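MrsD protein (Bacillus sp., PDB 1P3Y) catalyses the FAD-dependent oxidative decarboxylation of the C-terminal cysteine of mersacidin to an aminoenethiol residue, working as a homododecamer. Local coordinates at residues Gly101-Met104 against Ala108-Val111; His73-Ile78 against Val111-His116; Arg136-Leu141 against His146-Pro151; Glu37-Met42 against Gly79-Ile84. One frame throughout, in Å; residues are numbered along the deposited sequence.

Contact 1: residues Gly101-Met104 against Ala108-Val111. With FAD (flavin-adenine dinucleotide), chain B.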
# COMPACT_ATOMS: atom_id res chain seq x y z
N GLY A 101 -11.65 -30.60 19.22
CA GLY A 101 -10.20 -30.57 19.17
C GLY A 101 -9.62 -29.81 18.00
O GLY A 101 -8.51 -30.07 17.55
N VAL A 102 -10.40 -28.87 17.47
CA VAL A 102 -9.94 -28.05 16.37
C VAL A 102 -9.51 -26.71 16.97
O VAL A 102 -10.15 -26.20 17.89
CB VAL A 102 -11.07 -27.86 15.37
CG1 VAL A 102 -10.77 -26.70 14.42
CG2 VAL A 102 -11.27 -29.16 14.59
N ALA A 103 -8.43 -26.14 16.47
CA ALA A 103 -7.99 -24.87 17.01
C ALA A 103 -7.39 -24.00 15.91
O ALA A 103 -6.18 -24.03 15.65
CB ALA A 103 -6.99 -25.11 18.14
N MET A 104 -8.28 -23.24 15.26
CA MET A 104 -7.90 -22.34 14.17
C MET A 104 -7.62 -20.90 14.60
O MET A 104 -7.30 -20.06 13.76
CB MET A 104 -8.96 -22.36 13.06
CG MET A 104 -8.79 -23.50 12.06
SD MET A 104 -7.12 -23.50 11.24
CE MET A 104 -7.40 -22.41 9.84
N ALA A 108 -9.24 -20.83 20.76
CA ALA A 108 -9.44 -22.26 20.77
C ALA A 108 -8.15 -23.03 21.09
O ALA A 108 -8.19 -24.09 21.72
CB ALA A 108 -9.99 -22.72 19.40
N THR A 109 -7.02 -22.51 20.65
CA THR A 109 -5.75 -23.16 20.89
C THR A 109 -5.41 -23.11 22.38
O THR A 109 -4.93 -24.09 22.98
CB THR A 109 -4.61 -22.46 20.08
OG1 THR A 109 -4.91 -22.51 18.68
CG2 THR A 109 -3.26 -23.16 20.32
N THR A 110 -5.66 -21.96 22.98
CA THR A 110 -5.38 -21.78 24.39
C THR A 110 -6.13 -22.80 25.23
O THR A 110 -5.62 -23.26 26.25
CB THR A 110 -5.72 -20.36 24.81
OG1 THR A 110 -4.92 -19.45 24.04
CG2 THR A 110 -5.45 -20.15 26.31
N VAL A 111 -7.34 -23.16 24.81
CA VAL A 111 -8.11 -24.15 25.56
C VAL A 111 -7.29 -25.43 25.69
O VAL A 111 -7.20 -26.01 26.76
CB VAL A 111 -9.47 -24.46 24.88
CG1 VAL A 111 -10.13 -25.68 25.54
CG2 VAL A 111 -10.41 -23.25 25.00
PA FAD B . -2.91 -22.84 10.36
O1A FAD B . -1.50 -22.26 10.28
O2A FAD B . -3.67 -23.05 9.06
O5B FAD B . -3.88 -21.91 11.31
C5B FAD B . -3.38 -20.93 12.27
C4B FAD B . -3.40 -19.52 11.70
O4B FAD B . -3.44 -19.57 10.28
C3B FAD B . -4.62 -18.67 12.10
O3B FAD B . -4.09 -17.57 12.83
C2B FAD B . -5.27 -18.34 10.79
O2B FAD B . -5.97 -17.14 10.64
C1B FAD B . -4.12 -18.45 9.79
N9A FAD B . -4.42 -18.75 8.35
C8A FAD B . -4.89 -19.97 7.70
N7A FAD B . -5.04 -19.87 6.39
C5A FAD B . -4.66 -18.52 6.09
C6A FAD B . -4.60 -17.73 4.88
N6A FAD B . -4.91 -18.24 3.67
N1A FAD B . -4.18 -16.37 4.97
C2A FAD B . -3.85 -15.80 6.17
N3A FAD B . -3.87 -16.50 7.42
C4A FAD B . -4.31 -17.88 7.22
N1 FAD B . 0.15 -26.26 18.06
C2 FAD B . 0.36 -27.62 18.18
O2 FAD B . -0.61 -28.42 18.18
N3 FAD B . 1.68 -28.10 18.29
C4 FAD B . 2.87 -27.28 18.30
O4 FAD B . 4.03 -27.83 18.42
C4X FAD B . 2.62 -25.92 18.17
N5 FAD B . 3.78 -25.06 18.15
C5X FAD B . 3.56 -23.66 17.98
C6 FAD B . 4.67 -22.76 17.95
C7 FAD B . 4.53 -21.32 17.78
C7M FAD B . 5.81 -20.45 17.75
C8 FAD B . 3.16 -20.77 17.64
C8M FAD B . 2.86 -19.30 17.44
C9 FAD B . 2.04 -21.61 17.66
C9A FAD B . 2.18 -23.05 17.84
N10 FAD B . 1.05 -24.06 17.89
C10 FAD B . 1.27 -25.43 18.05
C1' FAD B . -0.28 -23.54 17.75
C2' FAD B . -0.93 -23.67 16.43
O2' FAD B . -0.10 -22.92 15.43
C3' FAD B . -2.29 -23.07 16.44
O3' FAD B . -3.26 -23.94 17.06
C4' FAD B . -2.85 -22.72 15.03
O4' FAD B . -4.15 -22.08 15.22
C5' FAD B . -3.04 -23.89 14.10
O5' FAD B . -1.83 -24.18 13.38
P FAD B . -1.83 -25.02 12.05
O1P FAD B . -0.43 -25.09 11.62
O2P FAD B . -2.53 -26.33 12.31
O3P FAD B . -2.85 -24.23 11.07
O HOH W 1 -9.71 -26.28 20.63
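Ala103, in the loop that follows helix 92-99, comes against Thr109 in helix 106-113 with their CA atoms 4.8 Å apart, so the chain folds back on itself within a few residues. The Ala103 methyl points at the helix and does most of the touching: its CB lies 3.4 Å from Thr109 OG1 and 4.0 Å from Ala108 CB. Beside this small apolar patch, one water donates to both Val102 O (2.8 Å) and Ala108 O, tying the loop backbone to the helix backbone. Thr109 holds OG1 beside its own backbone N (chi1 -60°), from where it bonds to Asn105 O and accepts from FAD O3' at 2.7 Å. Ala103 O takes FAD O4' at 2.8 Å and, less closely, O3' at 3.2 Å, so loop and helix grip neighbouring hydroxyls of the ribityl chain together. Met104 runs past the pyrophosphate instead, its SD 3.6 Å from FAD O5B. A Schellman motif with Gly101 (phi 74°) as its C-prime residue ends helix 92-99 and starts the loop. The whole forms one wall of a flavin site between subunits, since Asn93 and Thr45 of the second subunit also bond the same FAD.

Contact 2: residues His73-Ile78 against Val111-His116. With FAD (flavin-adenine dinucleotide), chain B.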
# COMPACT_ATOMS: atom_id res chain seq x y z
N HIS A 73 1.20 -14.44 19.55
CA HIS A 73 1.34 -14.64 20.98
C HIS A 73 1.40 -16.14 21.28
O HIS A 73 0.92 -16.95 20.47
CB HIS A 73 0.17 -13.97 21.69
CG HIS A 73 0.35 -12.49 21.86
ND1 HIS A 73 -0.51 -11.57 21.29
CD2 HIS A 73 1.26 -11.77 22.56
CE1 HIS A 73 -0.13 -10.35 21.64
NE2 HIS A 73 0.93 -10.44 22.42
N SER A 74 2.02 -16.53 22.39
CA SER A 74 2.13 -17.96 22.72
C SER A 74 0.94 -18.52 23.51
O SER A 74 0.59 -18.02 24.59
CB SER A 74 3.42 -18.25 23.50
OG SER A 74 3.61 -19.65 23.67
N HIS A 75 0.33 -19.57 22.95
CA HIS A 75 -0.82 -20.24 23.56
C HIS A 75 -0.37 -20.99 24.82
O HIS A 75 -1.10 -21.03 25.82
CB HIS A 75 -1.45 -21.22 22.57
CG HIS A 75 -0.49 -22.23 22.02
ND1 HIS A 75 -0.74 -23.58 22.04
CD2 HIS A 75 0.74 -22.08 21.48
CE1 HIS A 75 0.30 -24.23 21.53
NE2 HIS A 75 1.21 -23.34 21.19
N VAL A 76 0.82 -21.58 24.78
CA VAL A 76 1.34 -22.30 25.94
C VAL A 76 1.71 -21.31 27.04
O VAL A 76 1.53 -21.59 28.23
CB VAL A 76 2.60 -23.15 25.58
CG1 VAL A 76 2.31 -23.99 24.34
CG2 VAL A 76 3.81 -22.24 25.36
N GLU A 77 2.22 -20.14 26.65
CA GLU A 77 2.58 -19.12 27.61
C GLU A 77 1.35 -18.53 28.25
O GLU A 77 1.28 -18.41 29.48
CB GLU A 77 3.38 -17.99 26.95
CG GLU A 77 4.75 -18.41 26.45
CD GLU A 77 5.68 -18.86 27.57
OE1 GLU A 77 5.38 -19.87 28.25
OE2 GLU A 77 6.73 -18.19 27.75
N ILE A 78 0.35 -18.15 27.45
CA ILE A 78 -0.84 -17.57 28.05
C ILE A 78 -1.67 -18.67 28.71
O ILE A 78 -2.32 -18.42 29.73
CB ILE A 78 -1.70 -16.77 27.01
CG1 ILE A 78 -2.41 -17.72 26.05
CG2 ILE A 78 -0.81 -15.78 26.25
CD1 ILE A 78 -3.32 -16.99 25.12
N VAL A 111 -7.34 -23.16 24.81
CA VAL A 111 -8.11 -24.15 25.56
C VAL A 111 -7.29 -25.43 25.69
O VAL A 111 -7.20 -26.01 26.76
CB VAL A 111 -9.47 -24.46 24.88
CG1 VAL A 111 -10.13 -25.68 25.54
CG2 VAL A 111 -10.41 -23.25 25.00
N LEU A 112 -6.67 -25.86 24.60
CA LEU A 112 -5.86 -27.07 24.64
C LEU A 112 -4.57 -26.87 25.41
O LEU A 112 -4.06 -27.82 25.99
CB LEU A 112 -5.49 -27.55 23.23
CG LEU A 112 -6.59 -28.11 22.33
CD1 LEU A 112 -5.99 -28.41 20.98
CD2 LEU A 112 -7.20 -29.35 22.92
N ALA A 113 -4.04 -25.66 25.42
CA ALA A 113 -2.78 -25.41 26.11
C ALA A 113 -2.88 -25.03 27.58
O ALA A 113 -1.86 -24.95 28.27
CB ALA A 113 -1.98 -24.36 25.36
N HIS A 114 -4.10 -24.79 28.06
CA HIS A 114 -4.32 -24.45 29.47
C HIS A 114 -4.34 -25.77 30.29
O HIS A 114 -5.06 -26.71 29.95
CB HIS A 114 -5.66 -23.72 29.62
CG HIS A 114 -5.90 -23.16 30.99
ND1 HIS A 114 -7.06 -23.42 31.70
CD2 HIS A 114 -5.18 -22.29 31.74
CE1 HIS A 114 -7.04 -22.72 32.83
NE2 HIS A 114 -5.92 -22.03 32.87
N PRO A 115 -3.55 -25.85 31.37
CA PRO A 115 -3.47 -27.04 32.22
C PRO A 115 -4.80 -27.53 32.76
O PRO A 115 -5.04 -28.73 32.84
CB PRO A 115 -2.54 -26.60 33.35
CG PRO A 115 -2.82 -25.14 33.45
CD PRO A 115 -2.81 -24.73 32.00
N HIS A 116 -5.67 -26.59 33.12
CA HIS A 116 -6.97 -26.92 33.67
C HIS A 116 -8.07 -26.88 32.63
O HIS A 116 -7.82 -26.57 31.45
CB HIS A 116 -7.30 -25.94 34.79
CG HIS A 116 -6.14 -25.68 35.69
ND1 HIS A 116 -5.56 -26.66 36.46
CD2 HIS A 116 -5.41 -24.55 35.90
CE1 HIS A 116 -4.52 -26.15 37.11
NE2 HIS A 116 -4.41 -24.87 36.79
PA FAD B . -2.91 -22.84 10.36
O1A FAD B . -1.50 -22.26 10.28
O2A FAD B . -3.67 -23.05 9.06
O5B FAD B . -3.88 -21.91 11.31
C5B FAD B . -3.38 -20.93 12.27
C4B FAD B . -3.40 -19.52 11.70
O4B FAD B . -3.44 -19.57 10.28
C3B FAD B . -4.62 -18.67 12.10
O3B FAD B . -4.09 -17.57 12.83
C2B FAD B . -5.27 -18.34 10.79
O2B FAD B . -5.97 -17.14 10.64
C1B FAD B . -4.12 -18.45 9.79
N9A FAD B . -4.42 -18.75 8.35
C8A FAD B . -4.89 -19.97 7.70
N7A FAD B . -5.04 -19.87 6.39
C5A FAD B . -4.66 -18.52 6.09
C6A FAD B . -4.60 -17.73 4.88
N6A FAD B . -4.91 -18.24 3.67
N1A FAD B . -4.18 -16.37 4.97
C2A FAD B . -3.85 -15.80 6.17
N3A FAD B . -3.87 -16.50 7.42
C4A FAD B . -4.31 -17.88 7.22
N1 FAD B . 0.15 -26.26 18.06
C2 FAD B . 0.36 -27.62 18.18
O2 FAD B . -0.61 -28.42 18.18
N3 FAD B . 1.68 -28.10 18.29
C4 FAD B . 2.87 -27.28 18.30
O4 FAD B . 4.03 -27.83 18.42
C4X FAD B . 2.62 -25.92 18.17
N5 FAD B . 3.78 -25.06 18.15
C5X FAD B . 3.56 -23.66 17.98
C6 FAD B . 4.67 -22.76 17.95
C7 FAD B . 4.53 -21.32 17.78
C7M FAD B . 5.81 -20.45 17.75
C8 FAD B . 3.16 -20.77 17.64
C8M FAD B . 2.86 -19.30 17.44
C9 FAD B . 2.04 -21.61 17.66
C9A FAD B . 2.18 -23.05 17.84
N10 FAD B . 1.05 -24.06 17.89
C10 FAD B . 1.27 -25.43 18.05
C1' FAD B . -0.28 -23.54 17.75
C2' FAD B . -0.93 -23.67 16.43
O2' FAD B . -0.10 -22.92 15.43
C3' FAD B . -2.29 -23.07 16.44
O3' FAD B . -3.26 -23.94 17.06
C4' FAD B . -2.85 -22.72 15.03
O4' FAD B . -4.15 -22.08 15.22
C5' FAD B . -3.04 -23.89 14.10
O5' FAD B . -1.83 -24.18 13.38
P FAD B . -1.83 -25.02 12.05
O1P FAD B . -0.43 -25.09 11.62
O2P FAD B . -2.53 -26.33 12.31
O3P FAD B . -2.85 -24.23 11.07
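His75 and Ala113 meet where the start of helix 75-81 passes the end of helix 106-113, and the methyl of Ala113 is the point of closest packing. Ala113 CB sits 3.5 Å from His75 O and 3.6 Å from His75 ND1, approaching the imidazole obliquely, while Val76 CA flanks the same methyl at 3.9 Å. The nearest CA atoms, those of Val76 and Ala113, are only 5.2 Å apart, and the small Ala113 methyl fills this close passage of backbones. The His75 ring is itself well sandwiched. Val76 CG1 lies over one face, toward the rim, and FAD C1' over the opposite one, with His75 NE2 3.4 Å from FAD N10. A chi1 of 56° sets CG between the backbone N and the carbonyl carbon, and from there the ring reaches the middle of the isoalloxazine. This is the active site: His75 is the catalytic histidine of this HFCD-family flavoprotein, carried on the first turn of its helix. Ser74 is the N-cap just before it, its OG accepting a weak bond from Glu77 N (3.3 Å). Met128 of the second subunit also packs on the His75 side chain. Away from the flavin the contact thins out. Val76 is partly exposed and its CG1 meets Ala113 CB at a slack 4.4 Å; Glu77, whose side chain starts out away from residues 111-116, is exposed. Past Ala113 the chain leaves the helix at His114, whose NE2 makes a weak bond to Ala82 O and whose O accepts from Lys131 of the second subunit, before His116 emerges at the surface.

Contact 3: residues Arg136-Leu141 against His146-Pro151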
# COMPACT_ATOMS: atom_id res chain seq x y z
N ARG A 136 -25.20 -30.91 21.21
CA ARG A 136 -24.28 -32.03 21.21
C ARG A 136 -22.89 -31.56 21.58
O ARG A 136 -22.18 -32.22 22.36
CB ARG A 136 -24.25 -32.72 19.84
CG ARG A 136 -23.14 -33.77 19.74
CD ARG A 136 -23.31 -34.72 18.53
NE ARG A 136 -23.14 -34.10 17.21
CZ ARG A 136 -24.13 -33.83 16.36
NH1 ARG A 136 -25.41 -34.10 16.65
NH2 ARG A 136 -23.84 -33.27 15.19
N ASN A 137 -22.50 -30.40 21.03
CA ASN A 137 -21.17 -29.86 21.30
C ASN A 137 -21.04 -29.50 22.77
O ASN A 137 -20.03 -29.85 23.40
CB ASN A 137 -20.87 -28.64 20.39
CG ASN A 137 -20.38 -29.05 18.97
OD1 ASN A 137 -20.45 -28.26 18.02
ND2 ASN A 137 -19.89 -30.28 18.84
N ILE A 138 -22.05 -28.82 23.32
CA ILE A 138 -22.04 -28.43 24.74
C ILE A 138 -21.86 -29.68 25.62
O ILE A 138 -21.02 -29.71 26.54
CB ILE A 138 -23.38 -27.76 25.16
CG1 ILE A 138 -23.62 -26.48 24.34
CG2 ILE A 138 -23.36 -27.48 26.68
CD1 ILE A 138 -22.98 -25.25 24.93
N GLU A 139 -22.66 -30.70 25.33
CA GLU A 139 -22.60 -31.94 26.07
C GLU A 139 -21.19 -32.52 26.02
O GLU A 139 -20.58 -32.80 27.07
CB GLU A 139 -23.63 -32.93 25.51
CG GLU A 139 -23.77 -34.25 26.29
CD GLU A 139 -23.79 -34.06 27.82
OE1 GLU A 139 -24.44 -33.08 28.28
OE2 GLU A 139 -23.18 -34.90 28.53
N GLN A 140 -20.66 -32.66 24.81
CA GLN A 140 -19.32 -33.21 24.59
C GLN A 140 -18.26 -32.49 25.42
O GLN A 140 -17.34 -33.12 25.93
CB GLN A 140 -18.96 -33.16 23.11
CG GLN A 140 -17.65 -33.85 22.76
CD GLN A 140 -17.72 -35.35 22.98
OE1 GLN A 140 -18.30 -36.09 22.19
NE2 GLN A 140 -17.11 -35.82 24.06
N LEU A 141 -18.36 -31.17 25.49
CA LEU A 141 -17.43 -30.36 26.27
C LEU A 141 -17.53 -30.73 27.75
O LEU A 141 -16.50 -30.86 28.44
CB LEU A 141 -17.75 -28.87 26.08
CG LEU A 141 -17.28 -28.24 24.76
CD1 LEU A 141 -17.96 -26.90 24.56
CD2 LEU A 141 -15.75 -28.09 24.78
N HIS A 146 -15.05 -29.74 30.62
CA HIS A 146 -15.21 -28.29 30.64
C HIS A 146 -16.57 -27.92 31.21
O HIS A 146 -17.50 -28.72 31.19
CB HIS A 146 -15.07 -27.73 29.21
CG HIS A 146 -13.71 -27.97 28.61
ND1 HIS A 146 -13.52 -28.76 27.49
CD2 HIS A 146 -12.48 -27.58 29.01
CE1 HIS A 146 -12.23 -28.86 27.24
NE2 HIS A 146 -11.57 -28.15 28.15
N ILE A 147 -16.66 -26.70 31.73
CA ILE A 147 -17.89 -26.17 32.31
C ILE A 147 -18.54 -25.24 31.29
O ILE A 147 -17.84 -24.46 30.62
CB ILE A 147 -17.59 -25.36 33.58
CG1 ILE A 147 -16.99 -26.28 34.64
CG2 ILE A 147 -18.87 -24.65 34.09
CD1 ILE A 147 -16.47 -25.54 35.83
N VAL A 148 -19.87 -25.30 31.19
CA VAL A 148 -20.61 -24.47 30.25
C VAL A 148 -21.79 -23.72 30.88
O VAL A 148 -22.90 -24.24 30.98
CB VAL A 148 -21.10 -25.32 29.06
CG1 VAL A 148 -21.85 -24.46 28.08
CG2 VAL A 148 -19.93 -25.98 28.40
N ILE A 149 -21.54 -22.50 31.33
CA ILE A 149 -22.58 -21.69 31.95
C ILE A 149 -23.61 -21.36 30.88
O ILE A 149 -23.32 -20.69 29.90
CB ILE A 149 -22.00 -20.40 32.53
CG1 ILE A 149 -20.89 -20.73 33.54
CG2 ILE A 149 -23.09 -19.55 33.14
CD1 ILE A 149 -21.20 -21.89 34.48
N GLU A 150 -24.83 -21.84 31.07
CA GLU A 150 -25.89 -21.61 30.11
C GLU A 150 -26.31 -20.15 30.11
O GLU A 150 -26.15 -19.43 31.08
CB GLU A 150 -27.10 -22.51 30.44
CG GLU A 150 -26.75 -24.00 30.57
CD GLU A 150 -27.52 -24.90 29.60
OE1 GLU A 150 -27.02 -26.02 29.30
OE2 GLU A 150 -28.62 -24.47 29.15
N PRO A 151 -26.82 -19.67 28.97
CA PRO A 151 -27.27 -18.28 28.93
C PRO A 151 -28.71 -18.21 29.48
O PRO A 151 -29.41 -19.23 29.55
CB PRO A 151 -27.18 -17.93 27.44
CG PRO A 151 -27.49 -19.26 26.78
CD PRO A 151 -26.67 -20.23 27.62
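Leu141 and His146 are joined by the single hydrogen bond of this contact: His146 N donates to Leu141 O over 2.8 Å. The bond is moderately bent, 147° at the hydrogen, and the donor stands 33° out of the carbonyl plane. It spans five residues and ties the strand's approach to the last turns of helix 132-144. Apolar packing does the rest. Ile138 offers its CD1 and CG2 to Val148 CG1, at 3.4 and 3.7 Å. In Val148 that branch is anti to the backbone N (chi1 -179°), which directs it at the helix, while CG2 reaches Leu141 CB more loosely at 4.3 Å. Leu95 of helix 92-99 and Pro122 of strand 119-122 close round the same side chains. A mixed contact completes the set: Leu141 CD2 comes obliquely to the His146 ring, 3.6 Å from ND1. Outside these pairs, Arg142 bonds Val148 O and makes a salt bridge with Glu150, adding a polar tie on the strand side. Strands 119-122 and 147-148 are parallel neighbours joined through helices 126-129 and 132-144, a beta-alpha-beta crossover, and here helix 132-144 lies on the last strand, one of the two outermost in the chain's sheet. The chemistry is that of a buried seam: branched aliphatic groups carry the area, and one backbone bond gives the Leu141 carbonyl a partner near the helix end.

Contact 4: residues Glu37-Met42 against Gly79-Ile84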
# COMPACT_ATOMS: atom_id res chain seq x y z
N GLU A 37 -4.87 -10.64 38.85
CA GLU A 37 -4.60 -10.00 37.58
C GLU A 37 -5.52 -10.60 36.51
O GLU A 37 -5.82 -11.81 36.54
CB GLU A 37 -3.12 -10.21 37.22
CG GLU A 37 -2.61 -9.38 36.05
CD GLU A 37 -1.16 -9.73 35.67
OE1 GLU A 37 -0.74 -9.33 34.55
OE2 GLU A 37 -0.47 -10.41 36.48
N ILE A 38 -5.98 -9.76 35.58
CA ILE A 38 -6.86 -10.18 34.50
C ILE A 38 -6.34 -9.76 33.12
O ILE A 38 -6.05 -8.58 32.88
CB ILE A 38 -8.25 -9.56 34.61
CG1 ILE A 38 -8.84 -9.79 36.00
CG2 ILE A 38 -9.15 -10.13 33.52
CD1 ILE A 38 -10.23 -9.16 36.18
N ARG A 39 -6.24 -10.72 32.22
CA ARG A 39 -5.80 -10.44 30.86
C ARG A 39 -6.85 -10.96 29.88
O ARG A 39 -7.71 -11.77 30.25
CB ARG A 39 -4.45 -11.11 30.57
CG ARG A 39 -3.31 -10.41 31.23
CD ARG A 39 -2.00 -11.14 31.02
NE ARG A 39 -0.92 -10.51 31.77
CZ ARG A 39 0.30 -11.02 31.91
NH1 ARG A 39 0.63 -12.18 31.34
NH2 ARG A 39 1.19 -10.37 32.63
N VAL A 40 -6.77 -10.51 28.64
CA VAL A 40 -7.71 -10.94 27.63
C VAL A 40 -7.03 -11.47 26.37
O VAL A 40 -5.93 -11.06 26.02
CB VAL A 40 -8.63 -9.77 27.27
CG1 VAL A 40 -9.47 -10.09 26.04
CG2 VAL A 40 -9.52 -9.43 28.45
N VAL A 41 -7.70 -12.42 25.72
CA VAL A 41 -7.27 -12.99 24.45
C VAL A 41 -8.55 -12.91 23.59
O VAL A 41 -9.63 -13.38 24.00
CB VAL A 41 -6.75 -14.46 24.61
CG1 VAL A 41 -7.87 -15.37 25.18
CG2 VAL A 41 -6.25 -14.99 23.26
N MET A 42 -8.45 -12.31 22.40
CA MET A 42 -9.61 -12.13 21.52
C MET A 42 -9.53 -12.86 20.17
O MET A 42 -8.46 -13.23 19.71
CB MET A 42 -9.80 -10.64 21.22
CG MET A 42 -9.62 -9.71 22.44
SD MET A 42 -9.94 -7.94 22.05
CE MET A 42 -11.66 -8.01 21.39
N GLY A 79 -1.63 -19.87 28.14
CA GLY A 79 -2.36 -20.99 28.71
C GLY A 79 -1.81 -21.33 30.09
O GLY A 79 -2.57 -21.59 31.01
N ARG A 80 -0.48 -21.32 30.24
CA ARG A 80 0.14 -21.62 31.53
C ARG A 80 0.08 -20.45 32.48
O ARG A 80 -0.09 -20.64 33.69
CB ARG A 80 1.60 -22.05 31.35
CG ARG A 80 1.76 -23.52 30.98
CD ARG A 80 3.18 -24.02 31.28
NE ARG A 80 3.31 -25.47 31.08
CZ ARG A 80 3.28 -26.08 29.90
NH1 ARG A 80 3.12 -25.38 28.78
NH2 ARG A 80 3.41 -27.41 29.82
N TRP A 81 0.22 -19.24 31.94
CA TRP A 81 0.18 -18.01 32.73
C TRP A 81 -1.08 -17.92 33.58
O TRP A 81 -1.03 -17.53 34.75
CB TRP A 81 0.20 -16.77 31.82
CG TRP A 81 -0.05 -15.47 32.56
CD1 TRP A 81 0.88 -14.73 33.23
CD2 TRP A 81 -1.31 -14.83 32.80
NE1 TRP A 81 0.28 -13.68 33.88
CE2 TRP A 81 -1.07 -13.71 33.63
CE3 TRP A 81 -2.63 -15.09 32.40
CZ2 TRP A 81 -2.10 -12.86 34.08
CZ3 TRP A 81 -3.66 -14.24 32.84
CH2 TRP A 81 -3.38 -13.14 33.67
N ALA A 82 -2.20 -18.26 32.95
CA ALA A 82 -3.50 -18.18 33.60
C ALA A 82 -3.79 -19.36 34.51
O ALA A 82 -3.41 -20.50 34.22
CB ALA A 82 -4.59 -18.03 32.55
N ASP A 83 -4.46 -19.08 35.63
CA ASP A 83 -4.85 -20.10 36.59
C ASP A 83 -6.26 -20.50 36.19
O ASP A 83 -6.66 -21.67 36.31
CB ASP A 83 -4.89 -19.55 38.03
CG ASP A 83 -3.52 -19.15 38.53
OD1 ASP A 83 -2.58 -19.97 38.39
OD2 ASP A 83 -3.40 -18.03 39.06
N ILE A 84 -7.02 -19.52 35.72
CA ILE A 84 -8.38 -19.76 35.28
C ILE A 84 -8.59 -19.17 33.89
O ILE A 84 -8.22 -18.01 33.63
CB ILE A 84 -9.40 -19.12 36.26
CG1 ILE A 84 -9.25 -19.77 37.64
CG2 ILE A 84 -10.83 -19.29 35.72
CD1 ILE A 84 -9.93 -18.98 38.75
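Just ahead of Trp81, which takes the Arg39 side chain across one face, Arg80 bonds Asn125 of the second subunit. Trp81 then carries the contact alone. With CG anti to its backbone N (chi1 172°), the indole swings out from the last turn of helix 75-81 toward the strand. The extended Arg39 chain crosses one face of it. CD stands over the six-membered ring, 3.6 Å from its centroid, and the guanidinium lies flat further on, its plane only 11° from the indole's. CZ is 3.8 Å from the centroid of the five-membered ring, an off-centre cation-pi contact; NH1 lies over NE1, but both are donors and no bond joins them. Glu37 comes to the indole edge instead, its CD 3.6 Å from Trp81 CZ2 and its carboxylate turned 80° to the ring. OE1 of Glu37 also forms a salt bridge with Arg39 NH2 at 2.9 Å and takes a bond from NE, both weak as hydrogen bonds; together they may restrain the guanidinium's rotation and probably temper its charge. After Trp81, Ala82 leaves the helix and packs on Leu12, and Asp83 accepts from Lys10 N through OD2, bringing the chain alongside strand 10-15 as strand 84-90 begins. Helix 75-81 thus lies over one face of the parallel sheet, with Trp81 also on Lys10 and Arg39 flanked by His61 and Tyr63 of strand 61-63.

In the fold
Contacts 1, 2 and 3 are buried, whereas contact 4 lies at the surface, and their chemistry follows. Contacts 1 and 2 share Val111 and helix 106-113, touch each other and handle the same FAD: one grips the ribityl hydroxyls with polar atoms, the other sets the catalytic histidine against the ring system. Contact 2 passes into contact 4 through helix 75-81, whose start faces the flavin and whose end carries a tryptophan to a charged pair on strand 37-42. Contact 3 lies across the chain's centre from contact 4, on edge strand 147-148 of the same sheet, whereas strand 37-42 lies inside it, and is mainly aliphatic; His146 links it to contacts 1 and 2 by packing against Val111.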